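Local coordinates for protein amidase, hydantoinase/carbamoylase family (PDB 5TP4) that probably hydrolyses the carbamoyl group of N-carbamoyl-L-amino acids, as a zinc-dependent amidase of the peptidase M20 family, at residues R22-M27 against G104-L109; L224-T229 against V325-C330; T336-G341 against L370-V375. One frame throughout, in Å; residues are numbered along the deposited sequence.

Interaction 1 of 3, residues R22-M27 against G104-L109; sequences RSLADM and GVYGVL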
loop_
_atom_site.group_PDB
_atom_site.type_symbol
_atom_site.label_atom_id
_atom_site.label_comp_id
_atom_site.label_asym_id
_atom_site.label_seq_id
_atom_site.Cartn_x
_atom_site.Cartn_y
_atom_site.Cartn_z
ATOM N N ARG B 22 10.109 -20.673 37.494
ATOM C CA ARG B 22 9.390 -19.856 38.469
ATOM C C ARG B 22 9.867 -18.409 38.451
ATOM O O ARG B 22 9.057 -17.484 38.591
ATOM C CB ARG B 22 9.552 -20.463 39.866
ATOM N N SER B 23 11.174 -18.180 38.277
ATOM C CA SER B 23 11.636 -16.791 38.233
ATOM C C SER B 23 11.087 -16.078 37.006
ATOM O O SER B 23 10.741 -14.892 37.061
ATOM C CB SER B 23 13.172 -16.722 38.261
ATOM O OG SER B 23 13.757 -17.142 37.038
ATOM N N LEU B 24 10.981 -16.796 35.895
ATOM C CA LEU B 24 10.366 -16.229 34.704
ATOM C C LEU B 24 8.893 -15.924 34.931
ATOM O O LEU B 24 8.391 -14.891 34.483
ATOM C CB LEU B 24 10.529 -17.207 33.544
ATOM C CG LEU B 24 11.950 -17.118 32.976
ATOM C CD1 LEU B 24 12.270 -18.374 32.195
ATOM C CD2 LEU B 24 12.060 -15.857 32.099
ATOM N N ALA B 25 8.181 -16.840 35.576
ATOM C CA ALA B 25 6.776 -16.595 35.852
ATOM C C ALA B 25 6.610 -15.383 36.754
ATOM O O ALA B 25 5.713 -14.560 36.540
ATOM C CB ALA B 25 6.149 -17.828 36.495
ATOM N N ASP B 26 7.462 -15.268 37.781
ATOM C CA ASP B 26 7.376 -14.146 38.707
ATOM C C ASP B 26 7.706 -12.830 38.016
ATOM O O ASP B 26 7.017 -11.826 38.244
ATOM C CB ASP B 26 8.315 -14.358 39.903
ATOM C CG ASP B 26 7.791 -15.409 40.890
ATOM O OD1 ASP B 26 6.571 -15.667 40.938
ATOM O OD2 ASP B 26 8.615 -15.960 41.643
ATOM N N MET B 27 8.734 -12.818 37.156
ATOM C CA MET B 27 9.097 -11.570 36.488
ATOM C C MET B 27 8.022 -11.173 35.484
ATOM O O MET B 27 7.708 -9.985 35.337
ATOM C CB MET B 27 10.464 -11.699 35.813
ATOM C CG MET B 27 10.974 -10.418 35.152
ATOM S SD MET B 27 11.207 -9.030 36.297
ATOM C CE MET B 27 12.739 -9.529 37.132
ATOM N N GLY B 104 14.332 -11.196 25.886
ATOM C CA GLY B 104 15.213 -10.427 26.774
ATOM C C GLY B 104 15.319 -10.961 28.177
ATOM O O GLY B 104 16.420 -11.194 28.684
ATOM N N VAL B 105 14.181 -11.166 28.830
ATOM C CA VAL B 105 14.194 -11.569 30.224
ATOM C C VAL B 105 14.800 -12.952 30.387
ATOM O O VAL B 105 15.461 -13.219 31.397
ATOM C CB VAL B 105 12.770 -11.498 30.800
ATOM C CG1 VAL B 105 11.830 -12.382 29.977
ATOM C CG2 VAL B 105 12.758 -11.881 32.295
ATOM N N TYR B 106 14.575 -13.860 29.417
ATOM C CA TYR B 106 15.137 -15.207 29.541
ATOM C C TYR B 106 16.648 -15.157 29.771
ATOM O O TYR B 106 17.163 -15.830 30.666
ATOM C CB TYR B 106 14.819 -16.040 28.295
ATOM C CG TYR B 106 15.644 -17.313 28.223
ATOM C CD1 TYR B 106 15.685 -18.203 29.292
ATOM C CD2 TYR B 106 16.386 -17.612 27.088
ATOM C CE1 TYR B 106 16.468 -19.365 29.227
ATOM C CE2 TYR B 106 17.129 -18.758 27.012
ATOM C CZ TYR B 106 17.179 -19.625 28.084
ATOM O OH TYR B 106 17.941 -20.768 27.971
ATOM N N GLY B 107 17.374 -14.340 29.004
ATOM C CA GLY B 107 18.826 -14.338 29.141
ATOM C C GLY B 107 19.328 -13.718 30.438
ATOM O O GLY B 107 20.360 -14.140 30.980
ATOM N N VAL B 108 18.614 -12.715 30.953
ATOM C CA VAL B 108 18.957 -12.129 32.244
ATOM C C VAL B 108 18.730 -13.144 33.361
ATOM O O VAL B 108 19.600 -13.362 34.212
ATOM C CB VAL B 108 18.135 -10.848 32.470
ATOM C CG1 VAL B 108 18.354 -10.271 33.889
ATOM C CG2 VAL B 108 18.460 -9.812 31.375
ATOM N N LEU B 109 17.572 -13.793 33.365
ATOM C CA LEU B 109 17.291 -14.730 34.440
ATOM C C LEU B 109 18.017 -16.042 34.277
ATOM O O LEU B 109 18.251 -16.729 35.275
ATOM C CB LEU B 109 15.783 -14.963 34.561
ATOM C CG LEU B 109 14.990 -13.677 34.889
ATOM C CD1 LEU B 109 13.490 -14.042 35.060
ATOM C CD2 LEU B 109 15.517 -12.941 36.140
HETATM O O HOH W 1 16.604 -16.980 37.488
#
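L109 reaches from the first turns of helix 105-121 to helix 17-28 and sets its CD1 methyl among S23, L24 and M27. The two helix segments cross at a steep angle, with 129° between their directions and 10.2 Å between their axes, so the side chains rather than the backbones fill the interface. CD1 of L109 lies 3.5 Å from the carbonyl O of S23, an oxygen already bonded to the amide of M27 within its own helix. The same methyl meets L24 CD2 at 3.8 Å, the two leucine side chains running alongside in opposite senses. CG of L24 stands beside the backbone N, anti to the carbonyl carbon (chi1 -78°). Of its two methyls, CD2 touches V105 as well as L109, while CD1 comes obliquely to the ring of Y106. On the next turn M27 packs against V105, its CG 3.7 Å from V105 CG2, and CB of M27 also touches L109 CD1. This hydrocarbon cluster is the tight part of the contact.

The S23 side is looser and polar, though also buried. There a water donates to S23 OG at 2.9 Å and to the carbonyl O of L109 at 2.8 Å, joining the helices where no direct polar bond does so. S23 OG is also bonded to L20 O in its own helix, and it stands 3.7 Å from L109 CD1, at the border between the water-bridged edge and the hydrocarbon cluster.

W57 of helix 45-60 packs on S23 and L109, R40 covers M27 and V105, and Y106 OH bonds to V401 O and T405 OG1 of helix 398-416. The packing thus joins the N-terminal helix 17-28 to the helix that begins after D103, a predicted zinc ligand.

Interaction 2 of 3, residues L224-T229 against V325-C330; sequences LDVRVT and VAIDTC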
loop_
_atom_site.group_PDB
_atom_site.type_symbol
_atom_site.label_atom_id
_atom_site.label_comp_id
_atom_site.label_asym_id
_atom_site.label_seq_id
_atom_site.Cartn_x
_atom_site.Cartn_y
_atom_site.Cartn_z
ATOM N N LEU B 224 16.130 -0.779 1.216
ATOM C CA LEU B 224 16.033 -0.037 -0.029
ATOM C C LEU B 224 14.641 0.567 -0.139
ATOM O O LEU B 224 13.660 0.012 0.365
ATOM C CB LEU B 224 16.298 -0.954 -1.238
ATOM C CG LEU B 224 17.539 -1.862 -1.160
ATOM C CD1 LEU B 224 17.674 -2.660 -2.452
ATOM C CD2 LEU B 224 18.750 -1.044 -0.958
ATOM N N ASP B 225 14.577 1.719 -0.783
ATOM C CA ASP B 225 13.327 2.321 -1.220
ATOM C C ASP B 225 13.288 2.232 -2.730
ATOM O O ASP B 225 14.240 2.659 -3.398
ATOM C CB ASP B 225 13.227 3.794 -0.815
ATOM C CG ASP B 225 13.178 3.992 0.668
ATOM O OD1 ASP B 225 12.578 3.164 1.366
ATOM O OD2 ASP B 225 13.734 5.000 1.135
ATOM N N VAL B 226 12.186 1.722 -3.268
ATOM C CA VAL B 226 12.009 1.609 -4.705
ATOM C C VAL B 226 10.803 2.448 -5.104
ATOM O O VAL B 226 9.748 2.372 -4.462
ATOM C CB VAL B 226 11.817 0.148 -5.146
ATOM C CG1 VAL B 226 11.742 0.085 -6.647
ATOM C CG2 VAL B 226 12.956 -0.734 -4.635
ATOM N N ARG B 227 10.949 3.208 -6.186
ATOM C CA ARG B 227 9.831 3.953 -6.737
ATOM C C ARG B 227 9.755 3.694 -8.234
ATOM O O ARG B 227 10.741 3.876 -8.955
ATOM C CB ARG B 227 9.969 5.440 -6.439
ATOM C CG ARG B 227 8.756 6.243 -6.855
ATOM C CD ARG B 227 8.825 7.592 -6.163
ATOM N NE ARG B 227 7.597 8.372 -6.328
ATOM C CZ ARG B 227 7.452 9.604 -5.854
ATOM N NH1 ARG B 227 8.461 10.175 -5.202
ATOM N NH2 ARG B 227 6.311 10.261 -6.029
ATOM N N VAL B 228 8.585 3.275 -8.703
ATOM C CA VAL B 228 8.366 2.986 -10.117
ATOM C C VAL B 228 7.386 4.016 -10.657
ATOM O O VAL B 228 6.324 4.238 -10.064
ATOM C CB VAL B 228 7.825 1.559 -10.321
ATOM C CG1 VAL B 228 7.739 1.236 -11.799
ATOM C CG2 VAL B 228 8.724 0.551 -9.597
ATOM N N THR B 229 7.740 4.649 -11.767
ATOM C CA THR B 229 6.932 5.715 -12.346
ATOM C C THR B 229 6.421 5.281 -13.707
ATOM O O THR B 229 7.199 4.849 -14.564
ATOM C CB THR B 229 7.741 7.011 -12.477
ATOM O OG1 THR B 229 8.281 7.356 -11.200
ATOM C CG2 THR B 229 6.853 8.133 -12.941
ATOM N N VAL B 325 12.375 3.515 -12.932
ATOM C CA VAL B 325 12.526 2.961 -11.593
ATOM C C VAL B 325 13.731 3.618 -10.946
ATOM O O VAL B 325 14.759 3.851 -11.590
ATOM C CB VAL B 325 12.631 1.417 -11.588
ATOM C CG1 VAL B 325 13.847 0.917 -12.400
ATOM C CG2 VAL B 325 12.649 0.888 -10.135
ATOM N N ALA B 326 13.568 3.984 -9.684
ATOM C CA ALA B 326 14.649 4.539 -8.889
ATOM C C ALA B 326 14.791 3.713 -7.622
ATOM O O ALA B 326 13.792 3.378 -6.989
ATOM C CB ALA B 326 14.369 5.994 -8.548
ATOM N N ILE B 327 16.028 3.380 -7.253
ATOM C CA ILE B 327 16.284 2.524 -6.101
ATOM C C ILE B 327 17.301 3.221 -5.218
ATOM O O ILE B 327 18.423 3.513 -5.660
ATOM C CB ILE B 327 16.794 1.133 -6.509
ATOM C CG1 ILE B 327 15.720 0.399 -7.320
ATOM C CG2 ILE B 327 17.218 0.350 -5.275
ATOM C CD1 ILE B 327 16.207 -0.891 -7.948
ATOM N N ASP B 328 16.908 3.504 -3.983
ATOM C CA ASP B 328 17.750 4.208 -3.027
ATOM C C ASP B 328 17.978 3.315 -1.822
ATOM O O ASP B 328 17.040 2.698 -1.313
ATOM C CB ASP B 328 17.106 5.533 -2.585
ATOM C CG ASP B 328 17.031 6.558 -3.708
ATOM O OD1 ASP B 328 18.032 6.757 -4.432
ATOM O OD2 ASP B 328 15.959 7.168 -3.863
ATOM N N THR B 329 19.219 3.249 -1.364
ATOM C CA THR B 329 19.544 2.495 -0.156
ATOM C C THR B 329 19.471 3.461 1.016
ATOM O O THR B 329 20.278 4.392 1.099
ATOM C CB THR B 329 20.935 1.877 -0.256
ATOM O OG1 THR B 329 20.983 1.013 -1.391
ATOM C CG2 THR B 329 21.246 1.045 1.017
ATOM N N CYS B 330 18.519 3.240 1.926
ATOM C CA CYS B 330 18.317 4.160 3.036
ATOM C C CYS B 330 18.863 3.666 4.372
ATOM O O CYS B 330 18.912 4.455 5.320
ATOM C CB CYS B 330 16.836 4.474 3.197
ATOM S SG CYS B 330 15.909 3.014 3.620
HETATM O O HOH W 2 13.245 5.695 -4.529
#
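L224 and T329 extend in the same direction from a non-hydrogen-bonded pair of antiparallel strands, packed closely enough that L224 CD2 makes a short carbon-oxygen approach of 3.1 Å to T329 OG1. The leucine has CG beside its backbone N (chi1 -48°); its other methyl, CD1, meets I327 CG2. Farther along the same face V226 and I327 run alongside each other, V226 CG2 lying 4.0 Å from I327 CG1. In V325, chi1 of 60° sets CG1 between the backbone N and the carbonyl carbon and leaves CG2 anti to the N; CG2 approaches V226 CG1 at 3.7 Å and V228 CG2 at 4.0 Å.

On the other face D225 has OD2 3.8 Å from C330 CB, but OD1 forms a salt bridge with R282 of the second subunit. R227, fully extended, leads away to a salt bridge with D288. The D225-D328 and R227-A326 pairs each make two backbone hydrogen bonds.

Helix 246-262 packs on the largely apolar face at V228 and V325, helix 300-321 at L224 and V325. The face of D225, R227 and D328 is largely exposed, and D225 and C330 meet R282 of the second subunit, consistent with a dimerisation domain as in M20 relatives.

Interaction 3 of 3, residues T336-G341 against L370-V375; sequences TPFDRG and LLARRV. With EDO (1,2-ethanediol), chain T.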
loop_
_atom_site.group_PDB
_atom_site.type_symbol
_atom_site.label_atom_id
_atom_site.label_comp_id
_atom_site.label_asym_id
_atom_site.label_seq_id
_atom_site.Cartn_x
_atom_site.Cartn_y
_atom_site.Cartn_z
ATOM N N THR B 336 27.922 -9.228 11.401
ATOM C CA THR B 336 28.533 -9.171 12.731
ATOM C C THR B 336 28.873 -10.580 13.183
ATOM O O THR B 336 28.112 -11.217 13.911
ATOM C CB THR B 336 27.596 -8.487 13.735
ATOM O OG1 THR B 336 27.074 -7.287 13.139
ATOM C CG2 THR B 336 28.372 -8.124 15.006
ATOM N N PRO B 337 30.028 -11.100 12.781
ATOM C CA PRO B 337 30.417 -12.438 13.242
ATOM C C PRO B 337 30.708 -12.466 14.737
ATOM O O PRO B 337 31.268 -11.520 15.304
ATOM C CB PRO B 337 31.676 -12.746 12.424
ATOM C CG PRO B 337 32.159 -11.420 11.964
ATOM C CD PRO B 337 30.957 -10.569 11.772
ATOM N N PHE B 338 30.315 -13.566 15.367
ATOM C CA PHE B 338 30.652 -13.807 16.762
ATOM C C PHE B 338 32.025 -14.472 16.866
ATOM O O PHE B 338 32.632 -14.871 15.874
ATOM C CB PHE B 338 29.555 -14.652 17.425
ATOM C CG PHE B 338 28.261 -13.925 17.617
ATOM C CD1 PHE B 338 28.217 -12.534 17.556
ATOM C CD2 PHE B 338 27.093 -14.630 17.863
ATOM C CE1 PHE B 338 27.011 -11.853 17.722
ATOM C CE2 PHE B 338 25.878 -13.969 18.056
ATOM C CZ PHE B 338 25.830 -12.571 17.982
ATOM N N ASP B 339 32.541 -14.551 18.088
ATOM C CA ASP B 339 33.908 -15.011 18.290
ATOM C C ASP B 339 33.964 -16.523 18.147
ATOM O O ASP B 339 33.248 -17.230 18.856
ATOM C CB ASP B 339 34.377 -14.603 19.681
ATOM C CG ASP B 339 35.737 -15.148 20.003
ATOM O OD1 ASP B 339 36.722 -14.595 19.446
ATOM O OD2 ASP B 339 35.811 -16.116 20.789
ATOM N N ARG B 340 34.835 -17.013 17.247
ATOM C CA ARG B 340 34.891 -18.447 16.985
ATOM C C ARG B 340 35.104 -19.247 18.266
ATOM O O ARG B 340 34.449 -20.272 18.478
ATOM C CB ARG B 340 35.988 -18.767 15.967
ATOM C CG ARG B 340 35.968 -20.251 15.561
ATOM C CD ARG B 340 37.051 -20.678 14.543
ATOM N NE ARG B 340 38.427 -20.421 14.989
ATOM C CZ ARG B 340 39.006 -20.955 16.062
ATOM N NH1 ARG B 340 38.352 -21.789 16.864
ATOM N NH2 ARG B 340 40.255 -20.634 16.348
ATOM N N GLY B 341 35.992 -18.782 19.141
ATOM C CA GLY B 341 36.273 -19.524 20.365
ATOM C C GLY B 341 35.102 -19.584 21.327
ATOM O O GLY B 341 34.844 -20.634 21.929
ATOM N N LEU B 370 26.085 -5.594 19.409
ATOM C CA LEU B 370 26.957 -4.477 19.757
ATOM C C LEU B 370 28.192 -4.964 20.501
ATOM O O LEU B 370 29.304 -4.489 20.239
ATOM C CB LEU B 370 26.203 -3.462 20.619
ATOM C CG LEU B 370 25.232 -2.468 19.964
ATOM C CD1 LEU B 370 25.966 -1.395 19.199
ATOM C CD2 LEU B 370 24.162 -3.172 19.063
ATOM N N LEU B 371 28.016 -5.897 21.437
ATOM C CA LEU B 371 29.161 -6.376 22.217
ATOM C C LEU B 371 30.180 -7.077 21.329
ATOM O O LEU B 371 31.393 -6.934 21.534
ATOM C CB LEU B 371 28.715 -7.326 23.329
ATOM C CG LEU B 371 28.371 -6.677 24.681
ATOM C CD1 LEU B 371 29.604 -6.118 25.427
ATOM C CD2 LEU B 371 27.330 -5.547 24.554
ATOM N N ALA B 372 29.707 -7.829 20.327
ATOM C CA ALA B 372 30.602 -8.639 19.498
ATOM C C ALA B 372 31.602 -7.800 18.736
ATOM O O ALA B 372 32.656 -8.315 18.338
ATOM C CB ALA B 372 29.800 -9.472 18.497
ATOM N N ARG B 373 31.295 -6.525 18.515
ATOM C CA ARG B 373 32.219 -5.659 17.809
ATOM C C ARG B 373 33.357 -5.186 18.697
ATOM O O ARG B 373 34.322 -4.618 18.178
ATOM C CB ARG B 373 31.464 -4.478 17.216
ATOM C CG ARG B 373 30.463 -4.943 16.160
ATOM C CD ARG B 373 29.521 -3.816 15.720
ATOM N NE ARG B 373 28.535 -4.347 14.781
ATOM C CZ ARG B 373 27.314 -3.852 14.613
ATOM N NH1 ARG B 373 26.925 -2.783 15.313
ATOM N NH2 ARG B 373 26.485 -4.431 13.745
ATOM N N ARG B 374 33.283 -5.449 20.001
ATOM C CA ARG B 374 34.292 -4.958 20.934
ATOM C C ARG B 374 34.893 -6.082 21.767
ATOM O O ARG B 374 36.047 -5.969 22.182
ATOM C CB ARG B 374 33.688 -3.891 21.858
ATOM C CG ARG B 374 33.599 -2.492 21.246
ATOM C CD ARG B 374 34.974 -1.809 21.172
ATOM N NE ARG B 374 35.597 -1.654 22.492
ATOM C CZ ARG B 374 35.757 -0.495 23.135
ATOM N NH1 ARG B 374 35.351 0.648 22.591
ATOM N NH2 ARG B 374 36.343 -0.475 24.329
ATOM N N VAL B 375 34.132 -7.129 22.082
ATOM C CA VAL B 375 34.653 -8.181 22.957
ATOM C C VAL B 375 34.221 -9.543 22.427
ATOM O O VAL B 375 33.232 -9.657 21.688
ATOM C CB VAL B 375 34.188 -8.002 24.413
ATOM C CG1 VAL B 375 34.327 -6.540 24.879
ATOM C CG2 VAL B 375 32.804 -8.445 24.555
HETATM C C1 EDO T . 23.686 -7.439 12.550
HETATM O O1 EDO T . 24.803 -8.160 12.002
HETATM C C2 EDO T . 23.365 -6.242 11.660
HETATM O O2 EDO T . 24.468 -5.319 11.648
HETATM O O HOH W 3 30.010 -5.687 12.646
HETATM O O HOH W 4 32.216 -8.928 15.189
#
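F338 and A372 are the closest backbone points, their CA atoms 5.8 Å apart where the end of strand 324-337 passes the C-terminal part of helix 367-372. A372 CB meets the edge of the F338 ring near its plane, 3.6 Å from CD1 and 3.7 Å from CE1. T336 CG2 approaches the same methyl from the strand. The side chain of R373 crosses that of T336 at about a right angle; extended from CG to NE, it carries its guanidinium to the threonine hydroxyl. There NH2 donates to T336 OG1 at 3.0 Å, with 149° at the hydrogen and the oxygen tilted 21° from the guanidinium plane. O2 of a bound 1,2-ethanediol, probably from the crystallisation liquor, lies in that plane at the edge; O1 of the same ethanediol is 2.7 Å from T336 OG1. One water accepts from R373 NE; another donates to P337 O at 2.8 Å and to A372 O at 3.2 Å, bridging the two backbones.

The side chain of F338 is about 9 Å from that of the zinc ligand H198. It packs on A368 and I369 of helix 367-372 and on T377 and M379 of strand 377-382, while D339 N-caps helix 340-353 through C342 N, just beyond the end of strand 324-337.

How the interactions relate
The three contacts follow one another along the chain, each closing before the next opens. Interactions 1 and 2 are the most distant, with centres 43 Å apart on opposite sides of the chain's centre; interaction 3 lies 25 Å from the first and 33 Å from the second, centre to centre, and none touches another. Interactions 2 and 3 share strand 324-337, which pairs with strand 212-229 in the same sheet. Strand 324-337 runs from the outlying part of that sheet, where 224-229 pairs with 325-330, to the zinc-bearing body that holds interactions 1 and 3. The layout is consistent with the two-domain M20 architecture, a catalytic domain joined to a smaller lid or dimerisation domain.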